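Long-range contacts in 3',5'-cyclic-nucleotide phosphodiesterase 1 (Saccharomyces cerevisiae S288C, PDB 4OJX), which belongs to the class-II phosphodiesterases, a family with the metallo-hydrolase type of fold, and holds a pair of zinc ions beside bound guanosine-5'-monophosphate: residues Ser143-Glu148 with Ser183-Leu188; Leu137-Pro142 with Leu173-Leu178; Gly243-Asp248 with Gly293-Ile298. All coordinates share one frame; numbering follows the deposited sequence.

Contact 1 (Ser143-Glu148 with Ser183-Leu188); sequences SIYEQE and SRKLKL. With 5GP (guanosine-5'-monophosphate), chain C.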
loop_
_atom_site.group_PDB
_atom_site.type_symbol
_atom_site.label_atom_id
_atom_site.label_comp_id
_atom_site.label_asym_id
_atom_site.label_seq_id
_atom_site.Cartn_x
_atom_site.Cartn_y
_atom_site.Cartn_z
ATOM N N SER A 143 -5.157 -1.832 -14.135
ATOM C CA SER A 143 -6.233 -2.790 -14.392
ATOM C C SER A 143 -7.228 -2.274 -15.431
ATOM O O SER A 143 -7.883 -3.072 -16.101
ATOM C CB SER A 143 -6.980 -3.135 -13.103
ATOM O OG SER A 143 -7.711 -2.027 -12.614
ATOM N N ILE A 144 -7.336 -0.950 -15.566
ATOM C CA ILE A 144 -8.254 -0.333 -16.521
ATOM C C ILE A 144 -7.949 -0.788 -17.960
ATOM O O ILE A 144 -8.833 -0.769 -18.817
ATOM C CB ILE A 144 -8.245 1.207 -16.391
ATOM C CG1 ILE A 144 -8.689 1.632 -14.989
ATOM C CG2 ILE A 144 -9.167 1.845 -17.411
ATOM C CD1 ILE A 144 -8.259 3.028 -14.566
ATOM N N TYR A 145 -6.721 -1.244 -18.208
ATOM C CA TYR A 145 -6.295 -1.646 -19.559
ATOM C C TYR A 145 -6.411 -3.134 -19.881
ATOM O O TYR A 145 -5.978 -3.572 -20.952
ATOM C CB TYR A 145 -4.870 -1.168 -19.814
ATOM C CG TYR A 145 -4.720 0.313 -19.627
ATOM C CD1 TYR A 145 -5.337 1.210 -20.499
ATOM C CD2 TYR A 145 -3.982 0.825 -18.565
ATOM C CE1 TYR A 145 -5.219 2.575 -20.322
ATOM C CE2 TYR A 145 -3.851 2.191 -18.381
ATOM C CZ TYR A 145 -4.470 3.061 -19.263
ATOM O OH TYR A 145 -4.342 4.418 -19.081
ATOM N N GLU A 146 -7.002 -3.906 -18.977
ATOM C CA GLU A 146 -7.199 -5.339 -19.204
ATOM C C GLU A 146 -8.150 -5.676 -20.356
ATOM O O GLU A 146 -8.025 -6.736 -20.974
ATOM C CB GLU A 146 -7.662 -6.028 -17.920
ATOM C CG GLU A 146 -6.527 -6.393 -16.982
ATOM C CD GLU A 146 -5.531 -7.368 -17.593
ATOM O OE1 GLU A 146 -5.919 -8.179 -18.466
ATOM O OE2 GLU A 146 -4.350 -7.333 -17.190
ATOM N N GLN A 147 -9.089 -4.775 -20.644
ATOM C CA GLN A 147 -10.096 -5.007 -21.686
ATOM C C GLN A 147 -10.263 -3.809 -22.621
ATOM O O GLN A 147 -10.085 -2.660 -22.210
ATOM C CB GLN A 147 -11.444 -5.413 -21.066
ATOM C CG GLN A 147 -12.131 -4.346 -20.214
ATOM C CD GLN A 147 -11.489 -4.142 -18.850
ATOM O OE1 GLN A 147 -10.785 -5.016 -18.342
ATOM N NE2 GLN A 147 -11.742 -2.985 -18.245
ATOM N N GLU A 148 -10.602 -4.090 -23.879
ATOM C CA GLU A 148 -10.798 -3.045 -24.884
ATOM C C GLU A 148 -12.138 -2.329 -24.697
ATOM O O GLU A 148 -12.228 -1.113 -24.887
ATOM C CB GLU A 148 -10.685 -3.619 -26.301
ATOM C CG GLU A 148 -10.350 -2.580 -27.364
ATOM C CD GLU A 148 -10.412 -3.133 -28.776
ATOM O OE1 GLU A 148 -11.480 -3.650 -29.174
ATOM O OE2 GLU A 148 -9.394 -3.039 -29.495
ATOM N N SER A 183 -7.146 7.174 -24.929
ATOM C CA SER A 183 -8.448 6.550 -24.714
ATOM C C SER A 183 -9.162 7.141 -23.499
ATOM O O SER A 183 -10.360 6.938 -23.327
ATOM C CB SER A 183 -8.326 5.026 -24.586
ATOM O OG SER A 183 -7.608 4.649 -23.425
ATOM N N ARG A 184 -8.418 7.887 -22.683
ATOM C CA ARG A 184 -8.969 8.599 -21.522
ATOM C C ARG A 184 -9.754 7.673 -20.591
ATOM O O ARG A 184 -10.806 8.043 -20.051
ATOM C CB ARG A 184 -9.802 9.823 -21.955
ATOM C CG ARG A 184 -9.057 10.816 -22.846
ATOM C CD ARG A 184 -7.931 11.518 -22.097
ATOM N NE ARG A 184 -7.031 12.265 -22.978
ATOM C CZ ARG A 184 -7.080 13.581 -23.176
ATOM N NH1 ARG A 184 -7.997 14.325 -22.565
ATOM N NH2 ARG A 184 -6.209 14.156 -23.995
ATOM N N LYS A 185 -9.215 6.473 -20.393
ATOM C CA LYS A 185 -9.832 5.483 -19.508
ATOM C C LYS A 185 -9.651 5.848 -18.033
ATOM O O LYS A 185 -10.342 5.307 -17.175
ATOM C CB LYS A 185 -9.275 4.083 -19.786
ATOM C CG LYS A 185 -9.624 3.510 -21.154
ATOM C CD LYS A 185 -9.014 2.125 -21.338
ATOM C CE LYS A 185 -9.054 1.672 -22.791
ATOM N NZ LYS A 185 -8.543 0.283 -22.961
ATOM N N LEU A 186 -8.717 6.754 -17.752
ATOM C CA LEU A 186 -8.570 7.348 -16.428
ATOM C C LEU A 186 -8.601 8.861 -16.581
ATOM O O LEU A 186 -7.787 9.426 -17.313
ATOM C CB LEU A 186 -7.263 6.897 -15.763
ATOM C CG LEU A 186 -7.096 7.330 -14.301
ATOM C CD1 LEU A 186 -8.132 6.652 -13.409
ATOM C CD2 LEU A 186 -5.687 7.035 -13.802
ATOM N N LYS A 187 -9.542 9.509 -15.902
ATOM C CA LYS A 187 -9.715 10.956 -15.969
ATOM C C LYS A 187 -9.655 11.579 -14.584
ATOM O O LYS A 187 -10.071 10.957 -13.603
ATOM C CB LYS A 187 -11.070 11.298 -16.589
ATOM C CG LYS A 187 -11.227 10.877 -18.039
ATOM C CD LYS A 187 -12.527 11.433 -18.598
ATOM C CE LYS A 187 -12.801 10.932 -20.005
ATOM N NZ LYS A 187 -13.210 9.498 -20.021
ATOM N N LEU A 188 -9.132 12.800 -14.510
ATOM C CA LEU A 188 -9.171 13.625 -13.305
ATOM C C LEU A 188 -10.175 14.749 -13.511
ATOM O O LEU A 188 -10.118 15.451 -14.524
ATOM C CB LEU A 188 -7.797 14.231 -13.011
ATOM C CG LEU A 188 -6.648 13.302 -12.615
ATOM C CD1 LEU A 188 -5.310 14.010 -12.722
ATOM C CD2 LEU A 188 -6.819 12.803 -11.194
HETATM P P 5GP C . 5.306 -0.929 -12.769
HETATM O O1P 5GP C . 4.669 -1.728 -13.826
HETATM O O2P 5GP C . 6.504 -0.146 -13.238
HETATM O O3P 5GP C . 5.568 -1.769 -11.549
HETATM O "O5'" 5GP C . 4.170 0.113 -12.422
HETATM C "C5'" 5GP C . 3.700 1.001 -13.494
HETATM C "C4'" 5GP C . 2.438 0.514 -14.281
HETATM O "O4'" 5GP C . 2.098 1.485 -15.306
HETATM C "C3'" 5GP C . 2.708 -0.780 -15.053
HETATM O "O3'" 5GP C . 1.981 -1.848 -14.442
HETATM C "C2'" 5GP C . 2.230 -0.587 -16.486
HETATM O "O2'" 5GP C . 1.208 -1.560 -16.808
HETATM C "C1'" 5GP C . 1.617 0.801 -16.504
HETATM N N9 5GP C . 2.017 1.553 -17.745
HETATM C C8 5GP C . 3.200 2.145 -17.906
HETATM N N7 5GP C . 3.223 2.724 -19.100
HETATM C C5 5GP C . 2.056 2.491 -19.693
HETATM C C6 5GP C . 1.595 2.856 -20.894
HETATM O O6 5GP C . 2.285 3.522 -21.665
HETATM N N1 5GP C . 0.308 2.479 -21.291
HETATM C C2 5GP C . -0.461 1.724 -20.402
HETATM N N2 5GP C . -1.684 1.352 -20.761
HETATM N N3 5GP C . 0.053 1.384 -19.205
HETATM C C4 5GP C . 1.300 1.764 -18.853
#
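The backbones of Ser143-Glu148 and Ser183-Leu188 come closest at Ile144 and Lys185, whose CA atoms lie 6.7 Å apart, and they are farther apart at Glu148 and Ser183. Ile144 sends its two branches to different partners. The methyl CG2, placed anti to its own backbone N, presses on Lys185 CB at 3.3 Å, tighter than ordinary van der Waals contact. The other branch, with CG1 anti to the carbonyl carbon (chi1 -61°), carries CD1 to within 3.8 Å of Leu186 CD1, where the two side chains cross at about a right angle. Leu186 opens strand 186-190, the edge of the larger mixed sheet in this metallo-hydrolase-type fold, while Ser143-Glu148 lies in the loop between helix 135-140 and strand 153-157. Strand 153-157 runs parallel beside 186-190, and both Ile144 and Leu186 also rest on its residue Lys153. The side chain of Lys185, extended beyond CG, reaches along the loop. Its CD approaches the Tyr145 ring obliquely, 3.9 Å from CD1, and its NZ makes a weak hydrogen bond of 3.4 Å to Gln147 O. Ser183 OG lies at the edge of the Tyr145 ring, near its plane. Over one ring face sits the exocyclic amino group of guanosine-5'-monophosphate: its N2 is above the ring centre, 3.1 Å from the plane of Tyr145. This makes Tyr145 part of the wall around the guanine, and the same nucleotide is hydrogen-bonded to His294 and Lys328 of the second subunit. Within Ser183-Leu188, Lys187 NZ folds back to give Arg184 O a hydrogen bond of 2.8 Å.

Contact 2 (Leu137-Pro142 with Leu173-Leu178); sequences LVVNSP and LIWPDL. With 5GP (guanosine-5'-monophosphate), chain C.
Trp175 and Val138-Pro142, from helix 135-140 and the 3-10 segment after it, form part of the wall of a guanosine-5'-monophosphate site at the interface between two subunits. The indole is held between protein and nucleotide. On one face Val138 CG1 makes a CH-pi contact, 3.5 Å from the centroid of the Trp175 five-membered ring and only 17° from its normal. Pro176 CD and the nucleotide C5' lie over the opposite face, displaced toward its rim. At the ring edge Pro142 CG comes within 3.8 Å of Trp175 CZ2. Trp175 NE1 gives a weak, bent hydrogen bond to Ser141 OG, 3.1 Å long and 133° at the hydrogen. With chi1 at 63°, Ser141 OG sits between its own backbone N and carbonyl carbon and turns back along the helix to donate to Val138 O at 2.7 Å. That carbonyl also accepts from Ser141 N, so two bonds from one residue grip it. Leu178 packs CD1 against the serine, 3.3 Å from Ser141 OG, while its other methyl, CD2, faces the guanine, 3.8 Å from N3 of the nucleotide. Pro176 CG touches the ribose, 3.2 Å from its O4'. The contact thus joins helix 135-140 and the following 3-10 segment to the loop linking helix 159-169 with edge strand 186-190; the second subunit packs against this region, its Asp132 touching Trp175 and its Pro15 and Glu17 bonding Asn140.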
loop_
_atom_site.group_PDB
_atom_site.type_symbol
_atom_site.label_atom_id
_atom_site.label_comp_id
_atom_site.label_asym_id
_atom_site.label_seq_id
_atom_site.Cartn_x
_atom_site.Cartn_y
_atom_site.Cartn_z
ATOM N N LEU A 137 -5.642 3.302 -5.347
ATOM C CA LEU A 137 -6.078 3.920 -6.586
ATOM C C LEU A 137 -4.946 3.891 -7.619
ATOM O O LEU A 137 -5.149 3.510 -8.777
ATOM C CB LEU A 137 -6.503 5.367 -6.320
ATOM C CG LEU A 137 -6.550 6.331 -7.513
ATOM C CD1 LEU A 137 -7.615 5.922 -8.524
ATOM C CD2 LEU A 137 -6.746 7.766 -7.034
ATOM N N VAL A 138 -3.754 4.305 -7.202
ATOM C CA VAL A 138 -2.634 4.406 -8.118
ATOM C C VAL A 138 -2.161 3.028 -8.578
ATOM O O VAL A 138 -2.100 2.750 -9.772
ATOM C CB VAL A 138 -1.488 5.226 -7.495
ATOM C CG1 VAL A 138 -0.244 5.158 -8.371
ATOM C CG2 VAL A 138 -1.928 6.673 -7.294
ATOM N N VAL A 139 -1.830 2.157 -7.639
ATOM C CA VAL A 139 -1.254 0.868 -8.025
ATOM C C VAL A 139 -2.274 0.013 -8.792
ATOM O O VAL A 139 -1.907 -0.709 -9.719
ATOM C CB VAL A 139 -0.614 0.137 -6.836
ATOM C CG1 VAL A 139 -0.058 -1.210 -7.269
ATOM C CG2 VAL A 139 0.496 0.999 -6.238
ATOM N N ASN A 140 -3.558 0.137 -8.442
ATOM C CA ASN A 140 -4.611 -0.629 -9.117
ATOM C C ASN A 140 -4.902 -0.111 -10.527
ATOM O O ASN A 140 -5.470 -0.835 -11.342
ATOM C CB ASN A 140 -5.956 -0.568 -8.372
ATOM C CG ASN A 140 -5.965 -1.204 -6.982
ATOM O OD1 ASN A 140 -6.944 -1.002 -6.257
ATOM N ND2 ASN A 140 -4.947 -1.975 -6.611
ATOM N N SER A 141 -4.545 1.139 -10.807
ATOM C CA SER A 141 -5.021 1.806 -12.027
ATOM C C SER A 141 -4.731 1.095 -13.360
ATOM O O SER A 141 -5.557 1.169 -14.254
ATOM C CB SER A 141 -4.609 3.294 -12.062
ATOM O OG SER A 141 -3.202 3.470 -12.100
ATOM N N PRO A 142 -3.596 0.382 -13.496
ATOM C CA PRO A 142 -3.368 -0.285 -14.787
ATOM C C PRO A 142 -4.382 -1.377 -15.119
ATOM O O PRO A 142 -4.477 -1.772 -16.284
ATOM C CB PRO A 142 -1.955 -0.862 -14.639
ATOM C CG PRO A 142 -1.303 0.027 -13.631
ATOM C CD PRO A 142 -2.397 0.317 -12.646
ATOM N N LEU A 173 6.808 10.017 -13.376
ATOM C CA LEU A 173 7.908 9.897 -12.421
ATOM C C LEU A 173 7.481 9.022 -11.233
ATOM O O LEU A 173 8.048 7.962 -10.983
ATOM C CB LEU A 173 8.367 11.290 -11.974
ATOM C CG LEU A 173 8.860 12.215 -13.096
ATOM C CD1 LEU A 173 8.960 13.652 -12.608
ATOM C CD2 LEU A 173 10.203 11.738 -13.640
ATOM N N ILE A 174 6.438 9.454 -10.532
ATOM C CA ILE A 174 5.842 8.669 -9.452
ATOM C C ILE A 174 4.954 7.552 -10.008
ATOM O O ILE A 174 4.849 6.472 -9.430
ATOM C CB ILE A 174 5.076 9.598 -8.483
ATOM C CG1 ILE A 174 6.067 10.504 -7.744
ATOM C CG2 ILE A 174 4.204 8.804 -7.517
ATOM C CD1 ILE A 174 7.081 9.768 -6.895
ATOM N N TRP A 175 4.325 7.818 -11.144
ATOM C CA TRP A 175 3.473 6.849 -11.807
ATOM C C TRP A 175 3.391 7.225 -13.253
ATOM O O TRP A 175 3.391 8.416 -13.568
ATOM C CB TRP A 175 2.066 6.856 -11.214
ATOM C CG TRP A 175 1.346 5.561 -11.456
ATOM C CD1 TRP A 175 0.201 5.345 -12.206
ATOM C CD2 TRP A 175 1.726 4.256 -10.935
ATOM N NE1 TRP A 175 -0.146 4.016 -12.189
ATOM C CE2 TRP A 175 0.744 3.307 -11.439
ATOM C CE3 TRP A 175 2.768 3.799 -10.141
ATOM C CZ2 TRP A 175 0.795 1.964 -11.111
ATOM C CZ3 TRP A 175 2.823 2.437 -9.834
ATOM C CH2 TRP A 175 1.856 1.543 -10.306
ATOM N N PRO A 176 3.300 6.231 -14.154
ATOM C CA PRO A 176 3.019 6.593 -15.542
ATOM C C PRO A 176 1.789 7.486 -15.632
ATOM O O PRO A 176 0.814 7.291 -14.886
ATOM C CB PRO A 176 2.779 5.233 -16.201
ATOM C CG PRO A 176 3.657 4.303 -15.408
ATOM C CD PRO A 176 3.456 4.772 -13.991
ATOM N N ASP A 177 1.839 8.486 -16.511
ATOM C CA ASP A 177 0.741 9.427 -16.589
ATOM C C ASP A 177 -0.402 8.827 -17.402
ATOM O O ASP A 177 -0.576 9.115 -18.588
ATOM C CB ASP A 177 1.187 10.776 -17.152
ATOM C CG ASP A 177 0.058 11.784 -17.166
ATOM O OD1 ASP A 177 -1.080 11.411 -16.774
ATOM O OD2 ASP A 177 0.327 12.944 -17.567
ATOM N N LEU A 178 -1.205 8.002 -16.745
ATOM C CA LEU A 178 -2.287 7.298 -17.409
ATOM C C LEU A 178 -3.375 8.248 -17.871
ATOM O O LEU A 178 -4.136 7.906 -18.767
ATOM C CB LEU A 178 -2.853 6.190 -16.514
ATOM C CG LEU A 178 -1.839 5.121 -16.099
ATOM C CD1 LEU A 178 -2.541 4.069 -15.253
ATOM C CD2 LEU A 178 -1.153 4.480 -17.295
HETATM P P 5GP C . 5.306 -0.929 -12.769
HETATM O O1P 5GP C . 4.669 -1.728 -13.826
HETATM O O2P 5GP C . 6.504 -0.146 -13.238
HETATM O O3P 5GP C . 5.568 -1.769 -11.549
HETATM O "O5'" 5GP C . 4.170 0.113 -12.422
HETATM C "C5'" 5GP C . 3.700 1.001 -13.494
HETATM C "C4'" 5GP C . 2.438 0.514 -14.281
HETATM O "O4'" 5GP C . 2.098 1.485 -15.306
HETATM C "C3'" 5GP C . 2.708 -0.780 -15.053
HETATM O "O3'" 5GP C . 1.981 -1.848 -14.442
HETATM C "C2'" 5GP C . 2.230 -0.587 -16.486
HETATM O "O2'" 5GP C . 1.208 -1.560 -16.808
HETATM C "C1'" 5GP C . 1.617 0.801 -16.504
HETATM N N9 5GP C . 2.017 1.553 -17.745
HETATM C C8 5GP C . 3.200 2.145 -17.906
HETATM N N7 5GP C . 3.223 2.724 -19.100
HETATM C C5 5GP C . 2.056 2.491 -19.693
HETATM C C6 5GP C . 1.595 2.856 -20.894
HETATM O O6 5GP C . 2.285 3.522 -21.665
HETATM N N1 5GP C . 0.308 2.479 -21.291
HETATM C C2 5GP C . -0.461 1.724 -20.402
HETATM N N2 5GP C . -1.684 1.352 -20.761
HETATM N N3 5GP C . 0.053 1.384 -19.205
HETATM C C4 5GP C . 1.300 1.764 -18.853
#

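Contact 3 (Gly243-Asp248 with Gly293-Ile298); sequences GDVEQD and GHLSPI. With ZN (zinc ion), chain D; ZN (zinc ion), chain E; 5GP (guanosine-5'-monophosphate), chain B.
The imidazole of His294 has the carboxylate of Asp244 and the phosphate of guanosine-5'-monophosphate both at its edge, near the ring plane. Asp244 OD2 lies 3.6 Å from His294 CE1, and the neighbouring NE2 of His294 gives the phosphate O1P a very short hydrogen bond of 2.5 Å (156° at the hydrogen). The other ring nitrogen, ND1, is hydrogen-bonded to Glu279, a second-shell carboxylate that fixes the rotation of the imidazole and also accepts from Val245 N. Asp244 OD2 bridges the two zinc ions, at 2.2 Å from that of chain D and 2.1 Å from that of chain E. A water spans the same pair, and phosphate oxygens O2P and O3P each bind one ion. His213, His326 and the His128, His130, Asp132 and His133 of a His-x-His-x-Asp-His motif, the signature of the metallo-hydrolase clan, complete the two-zinc site. Away from the metals the backbones meet through Val245 O, to which His294 CA makes a CA-H...O contact of 3.2 Å. Leu295, with CG beside its backbone N (chi1 -59°), reaches across obliquely to bring CD1 within 3.8 Å of Val245 CG1. Glu246 CB lies against the Gly293 backbone, its carboxylate paired with Arg249, and a water links Gln247 N to His294 O. The contact joins the loop following strand 238-242 to the approach to helix 297-311; Val245 packs on Val211 of strand 204-215 and Leu295 on Leu300 of that helix.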
loop_
_atom_site.group_PDB
_atom_site.type_symbol
_atom_site.label_atom_id
_atom_site.label_comp_id
_atom_site.label_asym_id
_atom_site.label_seq_id
_atom_site.Cartn_x
_atom_site.Cartn_y
_atom_site.Cartn_z
ATOM N N GLY A 243 -12.522 13.180 4.947
ATOM C CA GLY A 243 -11.073 13.077 4.909
ATOM C C GLY A 243 -10.472 13.485 6.241
ATOM O O GLY A 243 -11.177 14.001 7.118
ATOM N N ASP A 244 -9.161 13.275 6.375
ATOM C CA ASP A 244 -8.400 13.613 7.587
ATOM C C ASP A 244 -8.683 15.088 7.919
ATOM O O ASP A 244 -8.829 15.922 7.010
ATOM C CB ASP A 244 -6.863 13.446 7.396
ATOM C CG ASP A 244 -6.399 12.018 6.969
ATOM O OD1 ASP A 244 -7.354 11.168 6.900
ATOM O OD2 ASP A 244 -5.105 11.811 6.667
ATOM N N VAL A 245 -8.733 15.416 9.201
ATOM C CA VAL A 245 -9.172 16.750 9.602
ATOM C C VAL A 245 -8.679 17.085 11.000
ATOM O O VAL A 245 -8.506 16.201 11.847
ATOM C CB VAL A 245 -10.720 16.865 9.509
ATOM C CG1 VAL A 245 -11.407 15.903 10.480
ATOM C CG2 VAL A 245 -11.196 18.301 9.738
ATOM N N GLU A 246 -8.456 18.379 11.226
ATOM C CA GLU A 246 -8.190 18.911 12.567
ATOM C C GLU A 246 -9.162 20.053 12.838
ATOM O O GLU A 246 -9.751 20.610 11.915
ATOM C CB GLU A 246 -6.751 19.423 12.673
ATOM C CG GLU A 246 -6.444 20.572 11.729
ATOM C CD GLU A 246 -5.099 21.238 11.970
ATOM O OE1 GLU A 246 -4.803 22.197 11.230
ATOM O OE2 GLU A 246 -4.347 20.804 12.868
ATOM N N GLN A 247 -9.317 20.401 14.109
ATOM C CA GLN A 247 -10.056 21.603 14.476
ATOM C C GLN A 247 -9.435 22.808 13.753
ATOM O O GLN A 247 -8.215 22.893 13.605
ATOM C CB GLN A 247 -9.992 21.798 15.995
ATOM C CG GLN A 247 -10.692 23.045 16.519
ATOM C CD GLN A 247 -10.463 23.310 18.001
ATOM O OE1 GLN A 247 -11.089 24.198 18.581
ATOM N NE2 GLN A 247 -9.565 22.554 18.617
ATOM N N ASP A 248 -10.268 23.736 13.299
ATOM C CA ASP A 248 -9.738 24.953 12.686
ATOM C C ASP A 248 -8.877 25.722 13.676
ATOM O O ASP A 248 -9.227 25.831 14.851
ATOM C CB ASP A 248 -10.877 25.827 12.180
ATOM C CG ASP A 248 -11.728 25.110 11.162
ATOM O OD1 ASP A 248 -11.169 24.550 10.199
ATOM O OD2 ASP A 248 -12.956 25.101 11.325
ATOM N N GLY A 293 -2.578 17.630 12.562
ATOM C CA GLY A 293 -3.506 17.561 11.432
ATOM C C GLY A 293 -4.703 16.643 11.650
ATOM O O GLY A 293 -5.471 16.403 10.720
ATOM N N HIS A 294 -4.872 16.141 12.876
ATOM C CA HIS A 294 -5.860 15.099 13.164
ATOM C C HIS A 294 -6.690 15.415 14.367
ATOM O O HIS A 294 -6.485 16.445 15.029
ATOM C CB HIS A 294 -5.156 13.760 13.373
ATOM C CG HIS A 294 -4.516 13.219 12.133
ATOM N ND1 HIS A 294 -5.230 12.894 11.036
ATOM C CD2 HIS A 294 -3.192 12.958 11.836
ATOM C CE1 HIS A 294 -4.398 12.448 10.089
ATOM N NE2 HIS A 294 -3.149 12.489 10.580
ATOM N N LEU A 295 -7.621 14.511 14.656
ATOM C CA LEU A 295 -8.469 14.596 15.835
ATOM C C LEU A 295 -8.057 13.603 16.907
ATOM O O LEU A 295 -7.494 12.542 16.626
ATOM C CB LEU A 295 -9.947 14.379 15.475
ATOM C CG LEU A 295 -10.583 15.334 14.465
ATOM C CD1 LEU A 295 -12.003 14.888 14.143
ATOM C CD2 LEU A 295 -10.581 16.782 14.942
ATOM N N SER A 296 -8.338 13.985 18.152
ATOM C CA SER A 296 -8.356 13.077 19.292
ATOM C C SER A 296 -9.775 13.140 19.858
ATOM O O SER A 296 -10.572 13.957 19.395
ATOM C CB SER A 296 -7.318 13.490 20.339
ATOM O OG SER A 296 -7.777 14.619 21.054
ATOM N N PRO A 297 -10.107 12.287 20.851
ATOM C CA PRO A 297 -11.504 12.230 21.270
ATOM C C PRO A 297 -12.105 13.552 21.748
ATOM O O PRO A 297 -13.275 13.812 21.454
ATOM C CB PRO A 297 -11.484 11.177 22.385
ATOM C CG PRO A 297 -10.391 10.252 21.949
ATOM C CD PRO A 297 -9.330 11.202 21.477
ATOM N N ILE A 298 -11.336 14.387 22.446
ATOM C CA ILE A 298 -11.887 15.658 22.910
ATOM C C ILE A 298 -12.225 16.572 21.731
ATOM O O ILE A 298 -13.260 17.239 21.737
ATOM C CB ILE A 298 -10.983 16.356 23.961
ATOM C CG1 ILE A 298 -11.634 17.646 24.482
ATOM C CG2 ILE A 298 -9.580 16.613 23.425
ATOM C CD1 ILE A 298 -12.984 17.432 25.140
HETATM ZN ZN ZN D . -3.536 12.990 5.597
HETATM ZN ZN ZN E . -4.585 9.792 6.263
HETATM P P 5GP B . -1.793 11.248 7.895
HETATM O O1P 5GP B . -1.419 11.276 9.316
HETATM O O2P 5GP B . -2.274 12.575 7.367
HETATM O O3P 5GP B . -2.730 10.105 7.611
HETATM O "O5'" 5GP B . -0.408 10.940 7.201
HETATM C "C5'" 5GP B . 0.690 11.896 7.402
HETATM C "C4'" 5GP B . 1.675 11.569 8.573
HETATM O "O4'" 5GP B . 2.696 12.598 8.654
HETATM C "C3'" 5GP B . 0.979 11.612 9.937
HETATM O "O3'" 5GP B . 0.891 10.284 10.457
HETATM C "C2'" 5GP B . 1.817 12.475 10.871
HETATM O "O2'" 5GP B . 2.244 11.702 12.017
HETATM C "C1'" 5GP B . 3.034 12.862 10.051
HETATM N N9 5GP B . 3.384 14.312 10.251
HETATM C C8 5GP B . 2.744 15.319 9.657
HETATM N N7 5GP B . 3.307 16.459 10.038
HETATM C C5 5GP B . 4.296 16.169 10.879
HETATM C C6 5GP B . 5.151 16.962 11.533
HETATM O O6 5GP B . 5.105 18.186 11.411
HETATM N N1 5GP B . 6.119 16.402 12.372
HETATM C C2 5GP B . 6.157 15.012 12.497
HETATM N N2 5GP B . 7.066 14.459 13.293
HETATM N N3 5GP B . 5.272 14.260 11.816
HETATM C C4 5GP B . 4.349 14.834 11.013
HETATM O O HOH W 1 -7.832 18.813 16.050
HETATM O O HOH W 2 -3.290 11.020 5.329
#

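Along the chain, Leu137-Pro142 runs directly into Ser143-Glu148, and their partners follow in the same order, so contacts 2 and 1 cross: both enclose strand 153-157 and helix 159-169; contact 2 ends in the loop before strand 186-190 and contact 1 at its start. Their centres are 11 Å apart, and they touch where Tyr145 OH meets Leu178 CB at 3.5 Å. Contact 3 opens later, closing a loop through helix 256-267 and strand 273-279 of the other sheet; its centre is about 35 Å from that of contact 1 and 29 Å from that of contact 2. Across the dimer, the nucleotide that both contacts 1 and 2 touch reaches His294 of the second subunit, which belongs to that subunit's contact 3.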